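Local coordinates for protein cryptic loci regulator 2 (Schizosaccharomyces pombe 972h-, PDB 5IKJ) that promotes transcriptional silencing of heterochromatin upstream of histone deacetylases and is required for nucleosome positioning and for the silencing function of the SHREC repressor complex, at residues 433-438 with 471-476; 395-400 with 407-412; 239-244 with 286-291; 260-265 with 525-530. All coordinates share one frame; numbering follows the deposited sequence.

Interaction 1 (433-438 with 471-476)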
# COMPACT_ATOMS: atom_id res chain seq x y z
N THR A 433 -13.55 -19.90 -10.37
CA THR A 433 -12.89 -21.14 -10.77
C THR A 433 -11.90 -20.83 -11.88
O THR A 433 -12.08 -19.87 -12.64
CB THR A 433 -13.91 -22.19 -11.24
OG1 THR A 433 -13.26 -23.46 -11.37
CG2 THR A 433 -14.53 -21.80 -12.58
N GLN A 434 -10.86 -21.64 -11.97
CA GLN A 434 -9.84 -21.49 -13.00
C GLN A 434 -9.79 -22.74 -13.87
O GLN A 434 -9.94 -23.86 -13.36
CB GLN A 434 -8.46 -21.22 -12.39
CG GLN A 434 -7.88 -22.39 -11.61
CD GLN A 434 -6.62 -22.01 -10.85
OE1 GLN A 434 -6.45 -22.38 -9.68
NE2 GLN A 434 -5.72 -21.29 -11.51
N ILE A 435 -9.59 -22.54 -15.17
CA ILE A 435 -9.57 -23.63 -16.14
C ILE A 435 -8.27 -23.53 -16.92
O ILE A 435 -8.00 -22.51 -17.57
CB ILE A 435 -10.77 -23.57 -17.09
CG1 ILE A 435 -12.09 -23.56 -16.31
CG2 ILE A 435 -10.75 -24.75 -18.06
CD1 ILE A 435 -12.63 -22.18 -16.03
N ASP A 436 -7.47 -24.59 -16.86
CA ASP A 436 -6.25 -24.69 -17.66
C ASP A 436 -6.58 -25.41 -18.96
O ASP A 436 -6.90 -26.60 -18.95
CB ASP A 436 -5.15 -25.42 -16.89
CG ASP A 436 -3.78 -25.22 -17.50
OD1 ASP A 436 -3.70 -24.72 -18.64
OD2 ASP A 436 -2.77 -25.55 -16.83
N LYS A 437 -6.51 -24.69 -20.08
CA LYS A 437 -6.93 -25.26 -21.35
C LYS A 437 -6.04 -26.42 -21.75
O LYS A 437 -6.51 -27.38 -22.38
CB LYS A 437 -6.92 -24.19 -22.44
CG LYS A 437 -7.46 -22.84 -22.01
CD LYS A 437 -7.63 -21.91 -23.20
CE LYS A 437 -7.50 -20.45 -22.81
NZ LYS A 437 -6.86 -19.66 -23.89
N ASN A 438 -4.75 -26.36 -21.41
CA ASN A 438 -3.81 -27.43 -21.72
C ASN A 438 -4.31 -28.78 -21.21
O ASN A 438 -5.09 -28.84 -20.26
CB ASN A 438 -2.44 -27.12 -21.12
CG ASN A 438 -1.86 -25.82 -21.64
OD1 ASN A 438 -2.50 -25.10 -22.40
ND2 ASN A 438 -0.64 -25.51 -21.22
N ASN A 471 -2.14 -20.53 -20.35
CA ASN A 471 -3.37 -21.08 -20.92
C ASN A 471 -4.39 -21.36 -19.83
O ASN A 471 -4.92 -22.46 -19.70
CB ASN A 471 -3.05 -22.35 -21.71
CG ASN A 471 -2.10 -22.08 -22.87
OD1 ASN A 471 -1.09 -22.77 -23.03
ND2 ASN A 471 -2.41 -21.07 -23.68
N THR A 472 -4.67 -20.33 -19.03
CA THR A 472 -5.56 -20.43 -17.88
C THR A 472 -6.68 -19.42 -18.02
O THR A 472 -6.43 -18.25 -18.35
CB THR A 472 -4.79 -20.21 -16.58
OG1 THR A 472 -3.79 -21.23 -16.43
CG2 THR A 472 -5.72 -20.26 -15.37
N TYR A 473 -7.91 -19.86 -17.76
CA TYR A 473 -9.12 -19.07 -17.94
C TYR A 473 -9.87 -19.01 -16.62
O TYR A 473 -9.92 -20.01 -15.89
CB TYR A 473 -9.98 -19.68 -19.05
CG TYR A 473 -11.30 -18.99 -19.32
CD1 TYR A 473 -11.34 -17.72 -19.89
CD2 TYR A 473 -12.50 -19.62 -19.05
CE1 TYR A 473 -12.55 -17.09 -20.15
CE2 TYR A 473 -13.71 -19.01 -19.31
CZ TYR A 473 -13.73 -17.74 -19.86
OH TYR A 473 -14.93 -17.13 -20.12
N PHE A 474 -10.45 -17.86 -16.31
CA PHE A 474 -11.08 -17.62 -15.02
C PHE A 474 -12.54 -17.23 -15.21
O PHE A 474 -12.87 -16.43 -16.09
CB PHE A 474 -10.34 -16.53 -14.23
CG PHE A 474 -8.90 -16.86 -13.96
CD1 PHE A 474 -8.55 -17.72 -12.93
CD2 PHE A 474 -7.89 -16.32 -14.73
CE1 PHE A 474 -7.23 -18.02 -12.67
CE2 PHE A 474 -6.56 -16.62 -14.48
CZ PHE A 474 -6.23 -17.47 -13.45
N ARG A 475 -13.41 -17.79 -14.36
CA ARG A 475 -14.84 -17.51 -14.40
C ARG A 475 -15.37 -17.34 -12.99
O ARG A 475 -14.98 -18.07 -12.07
CB ARG A 475 -15.62 -18.64 -15.09
CG ARG A 475 -15.85 -18.43 -16.57
CD ARG A 475 -16.92 -19.38 -17.11
NE ARG A 475 -16.78 -20.74 -16.60
CZ ARG A 475 -17.44 -21.24 -15.56
NH1 ARG A 475 -18.32 -20.51 -14.89
NH2 ARG A 475 -17.23 -22.50 -15.19
N CYS A 476 -16.26 -16.36 -12.81
CA CYS A 476 -16.96 -16.18 -11.55
C CYS A 476 -18.11 -17.18 -11.45
O CYS A 476 -18.84 -17.40 -12.42
CB CYS A 476 -17.48 -14.75 -11.43
SG CYS A 476 -18.11 -14.33 -9.78
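F474 packs its ring against Q434 on the more tightly filled face of two paired strands. Q434 CB comes within 3.4 Å of F474 CE1 and meets the ring obliquely. The two side chains run side by side and point the same way. The extended chain of Q434 beyond CG carries its amide to W495, where OE1 is held by NE1. The F474 ring goes on to touch L463, V466 and S467 of helix 461-469. T472 joins this face, with CG2 4.0 Å from Q434 NE2. D436, at the strand end of the same face, is exposed.

The strands are antiparallel neighbours in the mixed sheet of the Clr2 family region, which belongs to the SH3 clan. Hydrogen-bonded pairs T433-R475 and I435-Y473 join their backbones, with I435 N 2.7 Å from Y473 O. Beyond the strand end, K437 N bonds to N471 O at 2.8 Å.

On the other face, I435, Y473 and R475 are looser and more open to solvent. I435 CD1 lies 4.0 Å from Y473 CD2. T433, by contrast, is buried. Its CG2 covers one face of the R475 guanidinium, 3.8 Å from NH2, and its OG1 bonds to K408 O.

Interaction 2 (395-400 with 407-412); sequences CVISTS and QKTSFM
M412 lays its CB against the sulfur of C395, with C395 SG 3.9 Å from M412 CB. The two residues form an antiparallel hydrogen-bonded pair between strands 394-397 and 411-419. A classic beta bulge, S410 and F411 opposite W432, immediately precedes M412. The SG of C395 sits between its own backbone N and carbonyl carbon (chi1 72°), which places it beside M412. Both backbone bonds of the pair are made: M412 N reaches C395 O at 2.7 Å, and C395 N reaches M412 O at 3.1 Å.

I397 CG2 also reaches M412 CB, at 4.2 Å, from much the same side as the sulfur. L431 of strand 425-436 and C486 of strand 482-487 touch both I397 and M412, and an apolar side chain of another protein chain in the assembly also packs on I397. F411 sends its ring away from strand 394-397, to meet the rings of W432 and W495. Its CB stays close, 3.3 Å from C395 O.

Past I397, and before S410 on the other segment, the contact passes between loops to a pair of threonines. T399 and T409 slide past each other in opposite directions. T399 uses its methyl branch for this, which lies anti to its carbonyl carbon. T399 CG2 is 4.1 Å from T409 CB and 3.7 Å from T409 O.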
# COMPACT_ATOMS: atom_id res chain seq x y z
N CYS A 395 -7.16 -15.65 -2.58
CA CYS A 395 -6.87 -16.62 -1.54
C CYS A 395 -7.68 -17.89 -1.76
O CYS A 395 -8.77 -17.86 -2.35
CB CYS A 395 -7.18 -16.05 -0.14
SG CYS A 395 -8.94 -15.87 0.22
N VAL A 396 -7.14 -19.00 -1.27
CA VAL A 396 -7.81 -20.29 -1.31
C VAL A 396 -8.66 -20.43 -0.05
O VAL A 396 -8.25 -20.02 1.04
CB VAL A 396 -6.79 -21.44 -1.42
CG1 VAL A 396 -7.48 -22.79 -1.42
CG2 VAL A 396 -5.93 -21.27 -2.67
N ILE A 397 -9.85 -21.01 -0.19
CA ILE A 397 -10.76 -21.22 0.93
C ILE A 397 -11.25 -22.66 0.90
O ILE A 397 -11.26 -23.32 -0.14
CB ILE A 397 -11.96 -20.25 0.91
CG1 ILE A 397 -12.85 -20.50 -0.31
CG2 ILE A 397 -11.46 -18.81 0.94
CD1 ILE A 397 -14.11 -19.67 -0.34
N SER A 398 -11.67 -23.14 2.07
CA SER A 398 -12.29 -24.46 2.16
C SER A 398 -13.56 -24.50 1.32
O SER A 398 -14.40 -23.60 1.41
CB SER A 398 -12.61 -24.79 3.62
OG SER A 398 -11.45 -24.75 4.42
N THR A 399 -13.69 -25.54 0.51
CA THR A 399 -14.90 -25.77 -0.27
C THR A 399 -15.80 -26.83 0.35
O THR A 399 -16.87 -27.10 -0.20
CB THR A 399 -14.53 -26.20 -1.70
OG1 THR A 399 -13.67 -27.34 -1.66
CG2 THR A 399 -13.85 -25.06 -2.44
N SER A 400 -15.41 -27.41 1.48
CA SER A 400 -16.18 -28.47 2.12
C SER A 400 -17.61 -28.03 2.38
O SER A 400 -18.55 -28.52 1.74
CB SER A 400 -15.50 -28.90 3.42
OG SER A 400 -15.33 -27.80 4.29
N GLN A 407 -18.66 -25.45 -5.51
CA GLN A 407 -17.54 -26.32 -5.14
C GLN A 407 -16.43 -26.33 -6.18
O GLN A 407 -15.34 -26.83 -5.88
CB GLN A 407 -18.04 -27.74 -4.90
CG GLN A 407 -19.25 -27.80 -3.98
CD GLN A 407 -19.11 -28.83 -2.88
OE1 GLN A 407 -18.71 -28.52 -1.76
NE2 GLN A 407 -19.46 -30.08 -3.19
N LYS A 408 -16.66 -25.79 -7.37
CA LYS A 408 -15.59 -25.53 -8.32
C LYS A 408 -14.75 -24.31 -7.95
O LYS A 408 -13.92 -23.88 -8.75
CB LYS A 408 -16.15 -25.34 -9.73
CG LYS A 408 -16.83 -26.56 -10.33
CD LYS A 408 -17.18 -26.31 -11.80
CE LYS A 408 -18.55 -26.86 -12.16
NZ LYS A 408 -18.62 -28.34 -12.03
N THR A 409 -14.96 -23.75 -6.76
CA THR A 409 -14.27 -22.53 -6.36
C THR A 409 -12.77 -22.79 -6.24
O THR A 409 -12.35 -23.63 -5.45
CB THR A 409 -14.83 -22.01 -5.04
OG1 THR A 409 -16.21 -21.68 -5.20
CG2 THR A 409 -14.07 -20.76 -4.58
N SER A 410 -11.98 -22.06 -7.03
CA SER A 410 -10.53 -22.15 -6.95
C SER A 410 -9.96 -21.13 -5.97
O SER A 410 -9.01 -21.43 -5.24
CB SER A 410 -9.91 -21.94 -8.33
OG SER A 410 -10.41 -22.88 -9.26
N PHE A 411 -10.52 -19.92 -5.94
CA PHE A 411 -10.04 -18.88 -5.04
C PHE A 411 -11.14 -17.86 -4.81
O PHE A 411 -12.09 -17.75 -5.59
CB PHE A 411 -8.79 -18.19 -5.60
CG PHE A 411 -8.98 -17.60 -6.97
CD1 PHE A 411 -9.63 -16.38 -7.13
CD2 PHE A 411 -8.50 -18.25 -8.09
CE1 PHE A 411 -9.80 -15.84 -8.39
CE2 PHE A 411 -8.67 -17.70 -9.35
CZ PHE A 411 -9.32 -16.50 -9.50
N MET A 412 -11.00 -17.11 -3.72
CA MET A 412 -11.81 -15.93 -3.46
C MET A 412 -11.04 -14.69 -3.87
O MET A 412 -9.86 -14.55 -3.53
CB MET A 412 -12.21 -15.84 -1.98
CG MET A 412 -12.78 -14.47 -1.58
SD MET A 412 -13.13 -14.30 0.18
CE MET A 412 -14.60 -15.31 0.34

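Interaction 3 (239-244 with 286-291); sequences PSSYRL and EPYQYH
The loop after helix 214-237, with an inverse gamma turn centred on S240, packs here on strand 288-294 of the five-stranded antiparallel sheet. Y290 makes the main contact. Its OH accepts a hydrogen bond from Y242 N, 2.9 Å long and fairly straight (161° at the hydrogen). The Y242 ring turns its edge to the face of Y290 in a T-shaped stack, with the planes at 86° and the centroids 5.7 Å apart. Y242 CB adds an apolar contact, 3.8 Å from Y290 CE1.

S241 CB touches the edges of two tyrosine rings, near their planes. It lies 3.1 Å from Y290 OH and 3.6 Å from Y288 CD2. Y288 CB covers one face of the Y290 ring, offset toward the rim. The OG of S241 turns back to W238 O in its own loop. At the turn, P287 CD lies 3.8 Å from S240 O.

All the touching residues are buried. Strand 309-311 closes one side, with P311 on Y242 and I309 on Y290. Strand 255-266 closes another, where R264 touches Y288 and Y290 and bonds through NH1 to Y242 O.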
# COMPACT_ATOMS: atom_id res chain seq x y z
N PRO A 239 2.04 -8.39 -8.52
CA PRO A 239 1.41 -9.36 -7.61
C PRO A 239 2.09 -10.72 -7.58
O PRO A 239 2.05 -11.38 -6.53
CB PRO A 239 -0.02 -9.45 -8.15
CG PRO A 239 0.10 -9.11 -9.60
CD PRO A 239 1.18 -8.07 -9.67
N SER A 240 2.69 -11.17 -8.68
CA SER A 240 3.29 -12.50 -8.72
C SER A 240 4.67 -12.40 -8.08
O SER A 240 5.69 -12.22 -8.76
CB SER A 240 3.36 -13.03 -10.15
OG SER A 240 3.48 -14.44 -10.16
N SER A 241 4.72 -12.51 -6.76
CA SER A 241 5.92 -12.18 -6.01
C SER A 241 5.75 -12.65 -4.57
O SER A 241 4.66 -13.02 -4.14
CB SER A 241 6.18 -10.67 -6.05
OG SER A 241 5.08 -9.95 -5.53
N TYR A 242 6.86 -12.63 -3.84
CA TYR A 242 6.85 -12.86 -2.41
C TYR A 242 6.73 -11.53 -1.67
O TYR A 242 7.11 -10.48 -2.19
CB TYR A 242 8.11 -13.62 -1.97
CG TYR A 242 8.14 -15.03 -2.50
CD1 TYR A 242 7.56 -16.07 -1.79
CD2 TYR A 242 8.73 -15.33 -3.72
CE1 TYR A 242 7.58 -17.37 -2.27
CE2 TYR A 242 8.75 -16.62 -4.21
CZ TYR A 242 8.17 -17.64 -3.48
OH TYR A 242 8.19 -18.92 -3.97
N ARG A 243 6.20 -11.60 -0.45
CA ARG A 243 5.72 -10.41 0.23
C ARG A 243 6.52 -10.16 1.51
O ARG A 243 7.01 -11.09 2.16
CB ARG A 243 4.23 -10.53 0.54
CG ARG A 243 3.39 -10.60 -0.72
CD ARG A 243 1.94 -10.94 -0.47
NE ARG A 243 1.15 -10.78 -1.69
CZ ARG A 243 -0.09 -11.22 -1.86
NH1 ARG A 243 -0.71 -11.87 -0.88
NH2 ARG A 243 -0.72 -11.02 -3.01
N LEU A 244 6.65 -8.88 1.84
CA LEU A 244 7.45 -8.45 2.98
C LEU A 244 6.92 -9.07 4.27
O LEU A 244 5.74 -8.92 4.61
CB LEU A 244 7.44 -6.93 3.07
CG LEU A 244 8.06 -6.21 1.88
CD1 LEU A 244 7.79 -4.71 1.94
CD2 LEU A 244 9.56 -6.47 1.81
N GLU A 286 9.33 -11.99 -12.47
CA GLU A 286 10.48 -11.74 -11.60
C GLU A 286 10.68 -10.23 -11.45
O GLU A 286 11.66 -9.67 -11.95
CB GLU A 286 11.74 -12.40 -12.16
CG GLU A 286 11.88 -13.87 -11.82
CD GLU A 286 12.57 -14.10 -10.48
OE1 GLU A 286 12.66 -13.14 -9.68
OE2 GLU A 286 13.04 -15.23 -10.24
N PRO A 287 9.75 -9.55 -10.77
CA PRO A 287 9.89 -8.10 -10.61
C PRO A 287 10.89 -7.68 -9.54
O PRO A 287 11.35 -6.53 -9.58
CB PRO A 287 8.48 -7.65 -10.22
CG PRO A 287 7.90 -8.84 -9.52
CD PRO A 287 8.50 -10.05 -10.18
N TYR A 288 11.24 -8.56 -8.61
CA TYR A 288 11.93 -8.17 -7.39
C TYR A 288 13.26 -8.90 -7.23
O TYR A 288 13.40 -10.07 -7.62
CB TYR A 288 11.08 -8.46 -6.15
CG TYR A 288 9.90 -7.53 -5.94
CD1 TYR A 288 10.07 -6.15 -5.93
CD2 TYR A 288 8.63 -8.04 -5.75
CE1 TYR A 288 8.99 -5.31 -5.74
CE2 TYR A 288 7.55 -7.21 -5.56
CZ TYR A 288 7.73 -5.84 -5.55
OH TYR A 288 6.66 -5.01 -5.35
N GLN A 289 14.22 -8.21 -6.64
CA GLN A 289 15.26 -8.85 -5.85
C GLN A 289 14.74 -8.99 -4.43
O GLN A 289 14.14 -8.05 -3.89
CB GLN A 289 16.56 -8.05 -5.83
CG GLN A 289 17.06 -7.54 -7.16
CD GLN A 289 18.40 -6.84 -7.03
OE1 GLN A 289 18.51 -5.62 -7.23
NE2 GLN A 289 19.44 -7.60 -6.68
N TYR A 290 14.96 -10.15 -3.82
CA TYR A 290 14.56 -10.38 -2.44
C TYR A 290 15.79 -10.44 -1.56
O TYR A 290 16.83 -11.00 -1.94
CB TYR A 290 13.75 -11.67 -2.31
CG TYR A 290 12.49 -11.68 -3.15
CD1 TYR A 290 11.38 -10.93 -2.78
CD2 TYR A 290 12.42 -12.42 -4.32
CE1 TYR A 290 10.23 -10.94 -3.55
CE2 TYR A 290 11.28 -12.43 -5.09
CZ TYR A 290 10.18 -11.69 -4.70
OH TYR A 290 9.05 -11.69 -5.47
N HIS A 291 15.68 -9.86 -0.37
CA HIS A 291 16.75 -9.83 0.62
C HIS A 291 16.19 -10.39 1.91
O HIS A 291 15.25 -9.83 2.47
CB HIS A 291 17.29 -8.41 0.81
CG HIS A 291 17.39 -7.65 -0.47
ND1 HIS A 291 18.42 -7.83 -1.37
CD2 HIS A 291 16.59 -6.70 -1.01
CE1 HIS A 291 18.25 -7.03 -2.41
NE2 HIS A 291 17.15 -6.33 -2.21

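Interaction 4 (260-265 with 525-530)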
# COMPACT_ATOMS: atom_id res chain seq x y z
N ILE A 260 12.98 -15.31 6.09
CA ILE A 260 11.88 -14.35 6.11
C ILE A 260 12.25 -13.20 5.18
O ILE A 260 13.38 -12.70 5.21
CB ILE A 260 11.59 -13.83 7.53
CG1 ILE A 260 10.38 -12.89 7.51
CG2 ILE A 260 12.81 -13.11 8.11
CD1 ILE A 260 9.68 -12.77 8.85
N ILE A 261 11.29 -12.79 4.35
CA ILE A 261 11.52 -11.64 3.48
C ILE A 261 11.59 -10.39 4.34
O ILE A 261 10.64 -10.05 5.04
CB ILE A 261 10.40 -11.53 2.43
CG1 ILE A 261 10.20 -12.85 1.68
CG2 ILE A 261 10.71 -10.39 1.44
CD1 ILE A 261 11.35 -13.25 0.76
N VAL A 262 12.74 -9.72 4.32
CA VAL A 262 12.93 -8.46 5.03
C VAL A 262 12.75 -7.24 4.12
O VAL A 262 12.27 -6.21 4.57
CB VAL A 262 14.31 -8.44 5.70
CG1 VAL A 262 14.51 -7.14 6.47
CG2 VAL A 262 14.48 -9.65 6.61
N ALA A 263 13.16 -7.34 2.86
CA ALA A 263 13.16 -6.20 1.95
C ALA A 263 13.11 -6.74 0.54
O ALA A 263 13.28 -7.94 0.30
CB ALA A 263 14.39 -5.31 2.16
N ARG A 264 12.86 -5.85 -0.41
CA ARG A 264 12.78 -6.21 -1.81
C ARG A 264 12.82 -4.92 -2.61
O ARG A 264 12.44 -3.86 -2.10
CB ARG A 264 11.50 -7.00 -2.13
CG ARG A 264 10.26 -6.14 -2.14
CD ARG A 264 8.98 -6.96 -2.03
NE ARG A 264 7.81 -6.09 -2.04
CZ ARG A 264 6.55 -6.53 -1.99
NH1 ARG A 264 6.30 -7.83 -1.92
NH2 ARG A 264 5.55 -5.66 -2.00
N ASN A 265 13.29 -5.00 -3.85
CA ASN A 265 13.40 -3.82 -4.69
C ASN A 265 13.15 -4.22 -6.13
O ASN A 265 13.44 -5.35 -6.54
CB ASN A 265 14.78 -3.16 -4.55
CG ASN A 265 15.91 -4.09 -4.96
OD1 ASN A 265 16.43 -4.84 -4.15
ND2 ASN A 265 16.29 -4.03 -6.23
N GLU A 525 15.20 -10.82 18.43
CA GLU A 525 16.47 -11.53 18.31
C GLU A 525 16.60 -12.25 16.98
O GLU A 525 17.72 -12.57 16.57
CB GLU A 525 16.65 -12.53 19.46
CG GLU A 525 15.66 -13.69 19.49
CD GLU A 525 14.34 -13.32 20.14
OE1 GLU A 525 14.02 -12.11 20.19
OE2 GLU A 525 13.63 -14.24 20.60
N ASN A 526 15.49 -12.52 16.31
CA ASN A 526 15.48 -13.21 15.02
C ASN A 526 15.32 -12.26 13.85
O ASN A 526 15.35 -12.71 12.70
CB ASN A 526 14.37 -14.26 15.00
CG ASN A 526 14.58 -15.35 16.04
OD1 ASN A 526 15.65 -15.97 16.10
ND2 ASN A 526 13.57 -15.58 16.87
N TRP A 527 15.14 -10.97 14.10
CA TRP A 527 15.02 -9.97 13.05
C TRP A 527 16.43 -9.50 12.69
O TRP A 527 17.43 -10.03 13.18
CB TRP A 527 14.10 -8.85 13.51
CG TRP A 527 13.59 -7.95 12.41
CD1 TRP A 527 13.69 -6.59 12.36
CD2 TRP A 527 12.91 -8.35 11.21
NE1 TRP A 527 13.12 -6.12 11.21
CE2 TRP A 527 12.63 -7.18 10.48
CE3 TRP A 527 12.52 -9.58 10.69
CZ2 TRP A 527 11.97 -7.20 9.26
CZ3 TRP A 527 11.87 -9.61 9.47
CH2 TRP A 527 11.60 -8.42 8.76
N VAL A 528 16.53 -8.50 11.82
CA VAL A 528 17.82 -8.04 11.32
C VAL A 528 18.33 -6.90 12.18
O VAL A 528 17.59 -6.26 12.93
CB VAL A 528 17.73 -7.62 9.84
CG1 VAL A 528 17.32 -8.80 8.98
CG2 VAL A 528 16.77 -6.45 9.66
N ASP A 529 19.63 -6.64 12.07
CA ASP A 529 20.26 -5.48 12.70
C ASP A 529 20.51 -4.41 11.64
O ASP A 529 20.38 -4.64 10.44
CB ASP A 529 21.58 -5.89 13.38
CG ASP A 529 21.38 -6.96 14.43
OD1 ASP A 529 20.44 -7.78 14.28
OD2 ASP A 529 22.16 -7.00 15.40
N ASP A 530 20.87 -3.21 12.12
CA ASP A 530 21.01 -2.07 11.22
C ASP A 530 22.05 -2.30 10.13
O ASP A 530 21.99 -1.64 9.09
CB ASP A 530 21.36 -0.81 12.01
CG ASP A 530 20.14 -0.11 12.57
OD1 ASP A 530 19.04 -0.26 11.99
OD2 ASP A 530 20.27 0.60 13.59
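The indole of W527 meets strand 260-265 with the far end of its six-membered ring. V528 CG2 covers one face of the indole, 4.0 Å above the plane and offset toward the rim. The edge carries I261 O, which lies near the ring plane and 4.2 Å from CH2. I260 and V262 approach the ring obliquely.

V262 and W527 reach toward each other tip to tip. Both valine methyls take part: CG1 is 3.8 Å from W527 CZ2, and CG2 is 3.8 Å from W527 CH2. I260 crosses the indole at about a right angle. Its CG2 and CD1 both come close to CZ3, CG2 at 3.9 Å. In W527, chi1 (-164°) sets CG anti to the backbone N, and the six-membered ring beyond it touches the strand.

V528 adds a second point of contact. Its CG1 lies 3.8 Å from V262 CG2, the two valines sliding past each other in opposite directions. No hydrogen bond crosses between the two segments; the side-chain contacts are apolar.

V262 and A263 form a classic beta bulge opposite H291. The loop 525-530 links helix 518-522 to helix 531-540 and is tied to the sheet by N526 O to K293 NZ and by D529 N to Y300 OH. L519 and V522 of the first helix pack on W527. F532 and Y533 of the second pack on V262, and an apolar side chain of another protein chain in the assembly also touches W527.

In the fold
Interactions 1 and 2 belong to the same mixed sheet. Strands 411-419 and 425-436 are neighbours there, and the two contacts touch where S410 OG probably bonds to Q434 N and F411 meets F474. Both are partly buried and rely on backbone bonds between strands. Interactions 3 and 4 lie deeper and rest mainly on side chains, as each sets a loop against the five-stranded sheet. Tyrosine rings and one hydroxyl carry interaction 3, whereas interaction 4 is apolar. Strands 288-294 and 255-266 are adjacent, and H291 NE2 probably bonds to N265 OD1 between them. Interactions 1 and 4 stand far apart, about 37 Å between centres.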